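Local coordinates for phosphoglycerol transferase GacH (Streptococcus pyogenes MGAS5005, PDB 6DGM), which probably transfers glycerol phosphate to a streptococcal rhamnose polysaccharide, using a manganese-binding domain of the alkaline phosphatase superfamily within a membrane protein, at residues A[134-139]-A[197-202]; A[306-311]-A[340-345]; A[65-70]-A[245-250]. All coordinates share one frame; numbering follows the deposited sequence.

In the fold
The three contacts lie in the C-terminal piece of this membrane protein, which holds the sulfatase-family domain, around its mixed eight-stranded sheet. Contact 1 is the buried one: two neighbouring strands of that sheet joined by backbone hydrogen bonds, with one leading to the ligand pocket. Contact 2 reaches the same sheet at one of its two edge strands, 308-310, on the other side of the chain's centre; a turn packs there by van der Waals contact, with an outside carboxylate bridging the two. Contact 3 joins two helices, partly exposed, and rests on a carboxylate that receives backbone N-H groups. Chemistry follows place: peptide ladder inside, fitted shapes at the edge, charge and amide groups between helices.

Contact 1. Residues A[134-139]-A[197-202]. With 1GP (sn-glycerol-1-phosphate), chain D.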
loop_
_atom_site.group_PDB
_atom_site.type_symbol
_atom_site.label_atom_id
_atom_site.label_comp_id
_atom_site.label_asym_id
_atom_site.label_seq_id
_atom_site.Cartn_x
_atom_site.Cartn_y
_atom_site.Cartn_z
ATOM N N ASN A 134 -11.404 6.768 15.160
ATOM C CA ASN A 134 -10.860 7.504 14.023
ATOM C C ASN A 134 -10.196 6.601 12.997
ATOM O O ASN A 134 -9.426 7.080 12.155
ATOM C CB ASN A 134 -9.878 8.568 14.523
ATOM C CG ASN A 134 -10.578 9.686 15.257
ATOM O OD1 ASN A 134 -11.707 10.058 14.922
ATOM N ND2 ASN A 134 -9.921 10.217 16.276
ATOM N N ARG A 135 -10.465 5.296 13.065
ATOM C CA ARG A 135 -9.952 4.335 12.098
ATOM C C ARG A 135 -11.090 3.959 11.161
ATOM O O ARG A 135 -12.109 3.433 11.605
ATOM C CB ARG A 135 -9.463 3.063 12.787
ATOM C CG ARG A 135 -8.324 3.259 13.764
ATOM C CD ARG A 135 -8.057 1.960 14.544
ATOM N NE ARG A 135 -7.208 2.259 15.694
ATOM C CZ ARG A 135 -7.108 1.500 16.771
ATOM N NH1 ARG A 135 -7.803 0.369 16.840
ATOM N NH2 ARG A 135 -6.325 1.878 17.781
ATOM N N ILE A 136 -10.911 4.208 9.866
ATOM C CA ILE A 136 -11.981 4.046 8.887
ATOM C C ILE A 136 -11.470 3.234 7.711
ATOM O O ILE A 136 -10.440 3.580 7.128
ATOM C CB ILE A 136 -12.493 5.420 8.394
ATOM C CG1 ILE A 136 -13.032 6.241 9.569
ATOM C CG2 ILE A 136 -13.523 5.228 7.258
ATOM C CD1 ILE A 136 -13.359 7.704 9.221
ATOM N N ALA A 137 -12.190 2.160 7.354
ATOM C CA ALA A 137 -11.926 1.397 6.147
ATOM C C ALA A 137 -13.035 1.620 5.127
ATOM O O ALA A 137 -14.175 1.889 5.490
ATOM C CB ALA A 137 -11.819 -0.119 6.458
ATOM N N MET A 138 -12.687 1.508 3.845
ATOM C CA MET A 138 -13.633 1.749 2.762
ATOM C C MET A 138 -13.316 0.854 1.578
ATOM O O MET A 138 -12.174 0.838 1.115
ATOM C CB MET A 138 -13.531 3.206 2.292
ATOM C CG MET A 138 -13.763 4.195 3.392
ATOM S SD MET A 138 -13.506 5.924 2.875
ATOM C CE MET A 138 -14.506 6.003 1.487
ATOM N N HIS A 139 -14.333 0.157 1.061
ATOM C CA HIS A 139 -14.166 -0.671 -0.133
ATOM C C HIS A 139 -15.512 -0.919 -0.805
ATOM O O HIS A 139 -16.412 -1.484 -0.174
ATOM C CB HIS A 139 -13.556 -2.018 0.244
ATOM C CG HIS A 139 -13.423 -2.966 -0.913
ATOM N ND1 HIS A 139 -12.728 -2.644 -2.060
ATOM C CD2 HIS A 139 -13.853 -4.240 -1.081
ATOM C CE1 HIS A 139 -12.740 -3.678 -2.885
ATOM N NE2 HIS A 139 -13.433 -4.652 -2.321
ATOM N N GLU A 197 -9.830 15.881 14.337
ATOM C CA GLU A 197 -9.311 14.587 14.739
ATOM C C GLU A 197 -8.153 14.196 13.828
ATOM O O GLU A 197 -8.039 14.665 12.696
ATOM C CB GLU A 197 -10.381 13.495 14.621
ATOM C CG GLU A 197 -11.643 13.744 15.417
ATOM C CD GLU A 197 -11.467 13.585 16.910
ATOM O OE1 GLU A 197 -10.578 12.820 17.362
ATOM O OE2 GLU A 197 -12.231 14.237 17.661
ATOM N N SER A 198 -7.295 13.324 14.342
ATOM C CA SER A 198 -6.317 12.609 13.527
ATOM C C SER A 198 -6.913 11.260 13.161
ATOM O O SER A 198 -7.252 10.457 14.046
ATOM C CB SER A 198 -5.005 12.422 14.292
ATOM O OG SER A 198 -4.357 13.670 14.457
ATOM N N GLN A 199 -7.045 11.011 11.854
ATOM C CA GLN A 199 -7.733 9.842 11.349
ATOM C C GLN A 199 -6.809 8.990 10.489
ATOM O O GLN A 199 -5.874 9.487 9.854
ATOM C CB GLN A 199 -8.950 10.259 10.509
ATOM C CG GLN A 199 -9.992 11.036 11.288
ATOM C CD GLN A 199 -10.994 11.686 10.354
ATOM O OE1 GLN A 199 -10.632 12.548 9.555
ATOM N NE2 GLN A 199 -12.240 11.251 10.427
ATOM N N PHE A 200 -7.084 7.690 10.482
ATOM C CA PHE A 200 -6.420 6.755 9.581
ATOM C C PHE A 200 -7.470 6.106 8.696
ATOM O O PHE A 200 -8.418 5.482 9.194
ATOM C CB PHE A 200 -5.632 5.674 10.321
ATOM C CG PHE A 200 -5.020 4.680 9.375
ATOM C CD1 PHE A 200 -3.871 5.011 8.685
ATOM C CD2 PHE A 200 -5.631 3.470 9.121
ATOM C CE1 PHE A 200 -3.319 4.137 7.786
ATOM C CE2 PHE A 200 -5.086 2.593 8.205
ATOM C CZ PHE A 200 -3.924 2.937 7.545
ATOM N N PHE A 201 -7.292 6.243 7.387
ATOM C CA PHE A 201 -8.177 5.641 6.403
ATOM C C PHE A 201 -7.432 4.546 5.663
ATOM O O PHE A 201 -6.311 4.764 5.201
ATOM C CB PHE A 201 -8.587 6.675 5.351
ATOM C CG PHE A 201 -9.555 7.728 5.839
ATOM C CD1 PHE A 201 -9.109 8.835 6.550
ATOM C CD2 PHE A 201 -10.898 7.633 5.536
ATOM C CE1 PHE A 201 -10.000 9.813 6.969
ATOM C CE2 PHE A 201 -11.786 8.599 5.931
ATOM C CZ PHE A 201 -11.337 9.703 6.659
ATOM N N SER A 202 -8.066 3.383 5.533
ATOM C CA SER A 202 -7.584 2.321 4.658
ATOM C C SER A 202 -8.615 2.139 3.561
ATOM O O SER A 202 -9.726 1.671 3.824
ATOM C CB SER A 202 -7.391 1.008 5.406
ATOM O OG SER A 202 -6.880 0.019 4.501
HETATM C C3 1GP D . -12.568 -7.186 -4.331
HETATM O O3 1GP D . -10.449 -6.285 -3.528
HETATM C C2 1GP D . -11.079 -7.407 -4.180
HETATM O O2 1GP D . -13.260 -7.216 -3.085
HETATM C C1 1GP D . -10.428 -7.649 -5.534
HETATM O O1P 1GP D . -9.101 -8.158 -5.367
HETATM O O2P 1GP D . -7.760 -7.612 -7.598
HETATM O O3P 1GP D . -7.275 -9.678 -6.042
HETATM O O4P 1GP D . -9.389 -9.574 -7.454
HETATM P P 1GP D . -8.330 -8.740 -6.669
HETATM O O HOH W 1 -6.952 9.402 16.538
HETATM O O HOH W 2 -13.417 9.788 12.721
#
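R135, I136 and A137 pair in parallel with F200, F201 and S202, joining two adjacent strands of the central sheet in this alkaline phosphatase-like fold. The backbone ladder is regular: F200 N donates to N134 O, I136 N to F200 O, S202 N to I136 O and M138 N to S202 O, this last the most bent at 147°. CA-H groups add to it, F201 CA lying 3.1 Å from I136 O.

I136 and F201 share one face of the sheet and run alongside each other in the same sense, with I136 CD1 3.8 Å from F201 CE2. The sulfur of M138 completes the group in a Met-aromatic contact at the rim of the phenyl ring, SD being 4.1 Å from CD2 of F201. Branched and aromatic groups suit this face because L192 of helix 182-192 covers it. On the other face, with R135 and F200, lie the small A137 and S202, where Y152 of helix 148-154 packs on A137 and hydrogen-bonds to S202 OG.

At the N-terminal end polar groups take over. N134 ND2 donates to E197 OE1 at 2.9 Å (154°), on the anti side and 32° out of the carboxylate plane, the side chains crossing at about a right angle. One water links N134 ND2 to S198 O; another joins N134 OD1 to Q199 NE2, which also bonds to L192 O, while Q199 OE1 accepts N194 N. Further on the chain carries H139 to the ligand pocket: with ND1 bonded to I204 O, its NE2 is hydrogen-bonded to O2 of sn-glycerol-1-phosphate at 2.7 Å.

Contact 2. Residues A[306-311]-A[340-345]; sequences HPLINS and ASVDKS
L308, I309 and N310 form one edge strand of the central sheet, and the type I beta turn from S341 to K344 packs against it just after helix 328-339. On its other side the strand is paired through I309 with strand 77-81. The turn is closed by K344 N donating to S341 O at 3.0 Å, and this puts V342 and D343 at its two central positions, facing the strand.

V342 buries the most surface on the turn's side. Its two methyls take different partners: CG2 lies against the I309-N310 peptide, 3.7 Å from I309 C, while CG1 meets the side chain of N310, 3.8 Å from CG, the two side chains crossing at about a right angle. A beta-branched residue suits this place, since both arms are used at once. Y103 also lies against V342.

L308 and D343 run past one another in opposing senses. L308 CG, anti to the backbone N (chi1 170°), lies 4.2 Å from D343 CB, and L308 CD2 reaches D343 CA at 4.1 Å. D343 CB also lies 3.5 Å from L308 O, so the aspartate touches the strand with its methylene. Its carboxylate is occupied within the turn, where OD2 receives K344 NZ in a salt bridge of 2.7 Å; NZ also bonds to N338 O.

S341 places OG 3.9 Å from N310 CB. That hydroxyl is hydrogen-bonded to D313 OD2, the same oxygen that accepts N310 N, so a residue outside the contact ties the two segments together.

With no hydrogen bond passing directly between turn and strand, the join relies on shape and on the shared carboxylate of D313. Pairing D343 with K344 probably lowers the cost of keeping an acid beside a backbone carbonyl.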
loop_
_atom_site.group_PDB
_atom_site.type_symbol
_atom_site.label_atom_id
_atom_site.label_comp_id
_atom_site.label_asym_id
_atom_site.label_seq_id
_atom_site.Cartn_x
_atom_site.Cartn_y
_atom_site.Cartn_z
ATOM N N HIS A 306 13.367 7.103 -3.313
ATOM C CA HIS A 306 12.976 5.703 -3.149
ATOM C C HIS A 306 12.372 5.217 -4.459
ATOM O O HIS A 306 11.156 5.010 -4.569
ATOM C CB HIS A 306 11.965 5.552 -2.011
ATOM C CG HIS A 306 12.527 5.877 -0.664
ATOM N ND1 HIS A 306 13.555 5.155 -0.093
ATOM C CD2 HIS A 306 12.222 6.860 0.216
ATOM C CE1 HIS A 306 13.847 5.670 1.089
ATOM N NE2 HIS A 306 13.055 6.708 1.298
ATOM N N PRO A 307 13.203 5.015 -5.483
ATOM C CA PRO A 307 12.647 4.740 -6.825
ATOM C C PRO A 307 11.928 3.410 -6.940
ATOM O O PRO A 307 11.074 3.266 -7.827
ATOM C CB PRO A 307 13.870 4.787 -7.748
ATOM C CG PRO A 307 15.064 4.604 -6.831
ATOM C CD PRO A 307 14.668 5.185 -5.498
ATOM N N LEU A 308 12.248 2.442 -6.085
ATOM C CA LEU A 308 11.667 1.106 -6.166
ATOM C C LEU A 308 11.602 0.567 -4.745
ATOM O O LEU A 308 12.643 0.338 -4.110
ATOM C CB LEU A 308 12.530 0.207 -7.047
ATOM C CG LEU A 308 12.198 -1.283 -7.062
ATOM C CD1 LEU A 308 10.763 -1.508 -7.421
ATOM C CD2 LEU A 308 13.123 -2.007 -8.025
ATOM N N ILE A 309 10.385 0.355 -4.250
ATOM C CA ILE A 309 10.175 -0.174 -2.910
ATOM C C ILE A 309 9.079 -1.229 -2.977
ATOM O O ILE A 309 8.464 -1.457 -4.018
ATOM C CB ILE A 309 9.836 0.922 -1.888
ATOM C CG1 ILE A 309 8.503 1.593 -2.213
ATOM C CG2 ILE A 309 10.981 1.963 -1.828
ATOM C CD1 ILE A 309 8.167 2.727 -1.240
ATOM N N ASN A 310 8.861 -1.888 -1.848
ATOM C CA ASN A 310 7.837 -2.910 -1.710
ATOM C C ASN A 310 6.639 -2.328 -0.980
ATOM O O ASN A 310 6.746 -1.324 -0.279
ATOM C CB ASN A 310 8.408 -4.045 -0.858
ATOM C CG ASN A 310 7.814 -5.386 -1.199
ATOM O OD1 ASN A 310 7.662 -5.737 -2.375
ATOM N ND2 ASN A 310 7.473 -6.157 -0.167
ATOM N N SER A 311 5.486 -2.994 -1.125
ATOM C CA SER A 311 4.290 -2.543 -0.414
ATOM C C SER A 311 4.513 -2.513 1.099
ATOM O O SER A 311 3.960 -1.656 1.800
ATOM C CB SER A 311 3.093 -3.439 -0.750
ATOM O OG SER A 311 3.282 -4.810 -0.387
ATOM N N ALA A 340 17.709 -2.884 2.690
ATOM C CA ALA A 340 17.504 -4.322 2.586
ATOM C C ALA A 340 16.211 -4.695 1.883
ATOM O O ALA A 340 15.692 -5.796 2.102
ATOM C CB ALA A 340 17.586 -4.979 3.981
ATOM N N SER A 341 15.694 -3.833 1.005
ATOM C CA SER A 341 14.429 -4.157 0.369
ATOM C C SER A 341 14.601 -4.628 -1.082
ATOM O O SER A 341 15.695 -5.024 -1.511
ATOM C CB SER A 341 13.480 -2.954 0.464
ATOM O OG SER A 341 12.164 -3.335 0.093
ATOM N N VAL A 342 13.512 -4.589 -1.848
ATOM C CA VAL A 342 13.451 -5.264 -3.141
ATOM C C VAL A 342 14.294 -4.615 -4.221
ATOM O O VAL A 342 14.474 -5.214 -5.291
ATOM C CB VAL A 342 11.986 -5.377 -3.606
ATOM C CG1 VAL A 342 11.191 -6.218 -2.640
ATOM C CG2 VAL A 342 11.360 -4.004 -3.755
ATOM N N ASP A 343 14.818 -3.417 -3.982
ATOM C CA ASP A 343 15.721 -2.780 -4.931
ATOM C C ASP A 343 17.166 -3.226 -4.763
ATOM O O ASP A 343 18.005 -2.870 -5.604
ATOM C CB ASP A 343 15.665 -1.265 -4.745
ATOM C CG ASP A 343 16.172 -0.839 -3.386
ATOM O OD1 ASP A 343 15.658 -1.362 -2.375
ATOM O OD2 ASP A 343 17.103 -0.018 -3.335
ATOM N N LYS A 344 17.463 -3.981 -3.709
ATOM C CA LYS A 344 18.803 -4.448 -3.388
ATOM C C LYS A 344 18.928 -5.926 -3.763
ATOM O O LYS A 344 17.942 -6.626 -3.981
ATOM C CB LYS A 344 19.062 -4.282 -1.890
ATOM C CG LYS A 344 18.881 -2.862 -1.350
ATOM C CD LYS A 344 19.857 -1.890 -1.986
ATOM C CE LYS A 344 19.920 -0.577 -1.210
ATOM N NZ LYS A 344 18.616 0.125 -1.152
ATOM N N SER A 345 20.154 -6.403 -3.819
ATOM C CA SER A 345 20.371 -7.813 -4.132
ATOM C C SER A 345 20.084 -8.672 -2.905
ATOM O O SER A 345 20.604 -8.391 -1.823
ATOM C CB SER A 345 21.813 -8.035 -4.562
ATOM O OG SER A 345 22.026 -9.405 -4.832
#

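Contact 3. Residues A[65-70]-A[245-250]; sequences LPNIKA and TDKETR
D246 carries most of the contact, pointing its carboxylate at the first turn of helix 66-74, where L65 holds the N-cap position. Its CG stands anti to the backbone N (chi1 -176°), toward the helix start; OD2 accepts N67 N at 3.0 Å on its syn lone pair and OD1 accepts I68 N at 2.8 Å. An acid suits this place: two N-H groups at a helix start are satisfied together, and the helix end would favour the negative charge. N67 ND2 adds a weak bond to OD2, its amide plane only 19° from the carboxylate.

T249, one turn on, sets its methyl CG2 4.1 Å from the methylene CG1 of I68. Its OG1 donates to T245 O at 2.7 Å and also bonds to Y186 OH, so the hydroxyl is provided for beside an apolar neighbour. R250 runs extended to NE, and NH1 donates to N67 OD1 at 3.2 Å in a bent bond, while R250 NE forms a salt bridge with E254.

The two helical segments approach to 8.3 Å between axes, 47° apart. On the sheet side, I68 and T249 both touch F267 of strand 263-269, and E248 turns to helix 182-192.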
loop_
_atom_site.group_PDB
_atom_site.type_symbol
_atom_site.label_atom_id
_atom_site.label_comp_id
_atom_site.label_asym_id
_atom_site.label_seq_id
_atom_site.Cartn_x
_atom_site.Cartn_y
_atom_site.Cartn_z
ATOM N N LEU A 65 -2.125 9.141 -17.559
ATOM C CA LEU A 65 -1.821 9.464 -16.170
ATOM C C LEU A 65 -1.052 10.779 -16.074
ATOM O O LEU A 65 -0.093 10.872 -15.300
ATOM C CB LEU A 65 -1.015 8.330 -15.534
ATOM C CG LEU A 65 -1.752 7.000 -15.366
ATOM C CD1 LEU A 65 -0.827 5.995 -14.683
ATOM C CD2 LEU A 65 -3.025 7.139 -14.563
ATOM N N PRO A 66 -1.424 11.829 -16.822
ATOM C CA PRO A 66 -0.610 13.060 -16.744
ATOM C C PRO A 66 -0.621 13.718 -15.377
ATOM O O PRO A 66 0.432 14.179 -14.915
ATOM C CB PRO A 66 -1.219 13.963 -17.829
ATOM C CG PRO A 66 -2.629 13.488 -17.943
ATOM C CD PRO A 66 -2.573 11.996 -17.737
ATOM N N ASN A 67 -1.772 13.747 -14.696
ATOM C CA ASN A 67 -1.820 14.375 -13.380
ATOM C C ASN A 67 -1.074 13.546 -12.344
ATOM O O ASN A 67 -0.382 14.093 -11.480
ATOM C CB ASN A 67 -3.264 14.597 -12.938
ATOM C CG ASN A 67 -3.999 15.572 -13.835
ATOM O OD1 ASN A 67 -3.620 16.735 -13.946
ATOM N ND2 ASN A 67 -5.038 15.099 -14.492
ATOM N N ILE A 68 -1.202 12.225 -12.408
ATOM C CA ILE A 68 -0.496 11.392 -11.442
ATOM C C ILE A 68 1.002 11.446 -11.686
ATOM O O ILE A 68 1.796 11.472 -10.733
ATOM C CB ILE A 68 -1.088 9.973 -11.435
ATOM C CG1 ILE A 68 -2.434 9.996 -10.686
ATOM C CG2 ILE A 68 -0.120 8.991 -10.753
ATOM C CD1 ILE A 68 -3.246 8.721 -10.800
ATOM N N LYS A 69 1.425 11.554 -12.946
ATOM C CA LYS A 69 2.851 11.697 -13.203
ATOM C C LYS A 69 3.376 13.009 -12.643
ATOM O O LYS A 69 4.487 13.060 -12.101
ATOM C CB LYS A 69 3.157 11.579 -14.686
ATOM C CG LYS A 69 3.010 10.143 -15.195
ATOM C CD LYS A 69 3.857 9.905 -16.431
ATOM C CE LYS A 69 3.205 10.447 -17.683
ATOM N NZ LYS A 69 2.750 9.330 -18.575
ATOM N N ALA A 70 2.578 14.073 -12.742
ATOM C CA ALA A 70 2.986 15.354 -12.188
ATOM C C ALA A 70 3.058 15.292 -10.668
ATOM O O ALA A 70 3.941 15.903 -10.055
ATOM C CB ALA A 70 2.004 16.429 -12.625
ATOM N N THR A 245 -9.657 8.136 -13.450
ATOM C CA THR A 245 -8.975 8.064 -12.166
ATOM C C THR A 245 -7.942 9.164 -12.047
ATOM O O THR A 245 -7.805 9.786 -10.991
ATOM C CB THR A 245 -8.304 6.708 -12.004
ATOM O OG1 THR A 245 -9.325 5.702 -11.938
ATOM C CG2 THR A 245 -7.436 6.652 -10.740
ATOM N N ASP A 246 -7.236 9.440 -13.139
ATOM C CA ASP A 246 -6.174 10.430 -13.108
ATOM C C ASP A 246 -6.729 11.810 -12.792
ATOM O O ASP A 246 -6.208 12.516 -11.918
ATOM C CB ASP A 246 -5.454 10.422 -14.449
ATOM C CG ASP A 246 -4.279 11.355 -14.476
ATOM O OD1 ASP A 246 -3.280 11.058 -13.797
ATOM O OD2 ASP A 246 -4.356 12.371 -15.188
ATOM N N LYS A 247 -7.804 12.204 -13.478
ATOM C CA LYS A 247 -8.420 13.503 -13.218
ATOM C C LYS A 247 -9.038 13.564 -11.827
ATOM O O LYS A 247 -8.932 14.594 -11.145
ATOM C CB LYS A 247 -9.466 13.806 -14.283
ATOM C CG LYS A 247 -8.882 13.971 -15.662
ATOM C CD LYS A 247 -9.991 14.191 -16.680
ATOM C CE LYS A 247 -9.442 14.204 -18.091
ATOM N NZ LYS A 247 -8.771 12.914 -18.424
ATOM N N GLU A 248 -9.710 12.492 -11.397
ATOM C CA GLU A 248 -10.357 12.524 -10.094
ATOM C C GLU A 248 -9.335 12.537 -8.963
ATOM O O GLU A 248 -9.604 13.104 -7.903
ATOM C CB GLU A 248 -11.318 11.348 -9.934
ATOM C CG GLU A 248 -12.450 11.325 -10.954
ATOM C CD GLU A 248 -13.400 12.501 -10.819
ATOM O OE1 GLU A 248 -13.381 13.185 -9.763
ATOM O OE2 GLU A 248 -14.180 12.752 -11.778
ATOM N N THR A 249 -8.177 11.893 -9.155
ATOM C CA THR A 249 -7.137 11.899 -8.133
ATOM C C THR A 249 -6.589 13.310 -7.949
ATOM O O THR A 249 -6.403 13.769 -6.815
ATOM C CB THR A 249 -6.028 10.907 -8.521
ATOM O OG1 THR A 249 -6.567 9.577 -8.649
ATOM C CG2 THR A 249 -4.898 10.882 -7.476
ATOM N N ARG A 250 -6.354 14.028 -9.047
ATOM C CA ARG A 250 -5.949 15.426 -8.927
ATOM C C ARG A 250 -6.990 16.243 -8.167
ATOM O O ARG A 250 -6.641 17.032 -7.282
ATOM C CB ARG A 250 -5.713 16.028 -10.312
ATOM C CG ARG A 250 -5.503 17.546 -10.307
ATOM C CD ARG A 250 -5.369 18.076 -11.720
ATOM N NE ARG A 250 -5.343 19.535 -11.767
ATOM C CZ ARG A 250 -5.195 20.245 -12.880
ATOM N NH1 ARG A 250 -5.059 19.628 -14.047
ATOM N NH2 ARG A 250 -5.176 21.570 -12.827
#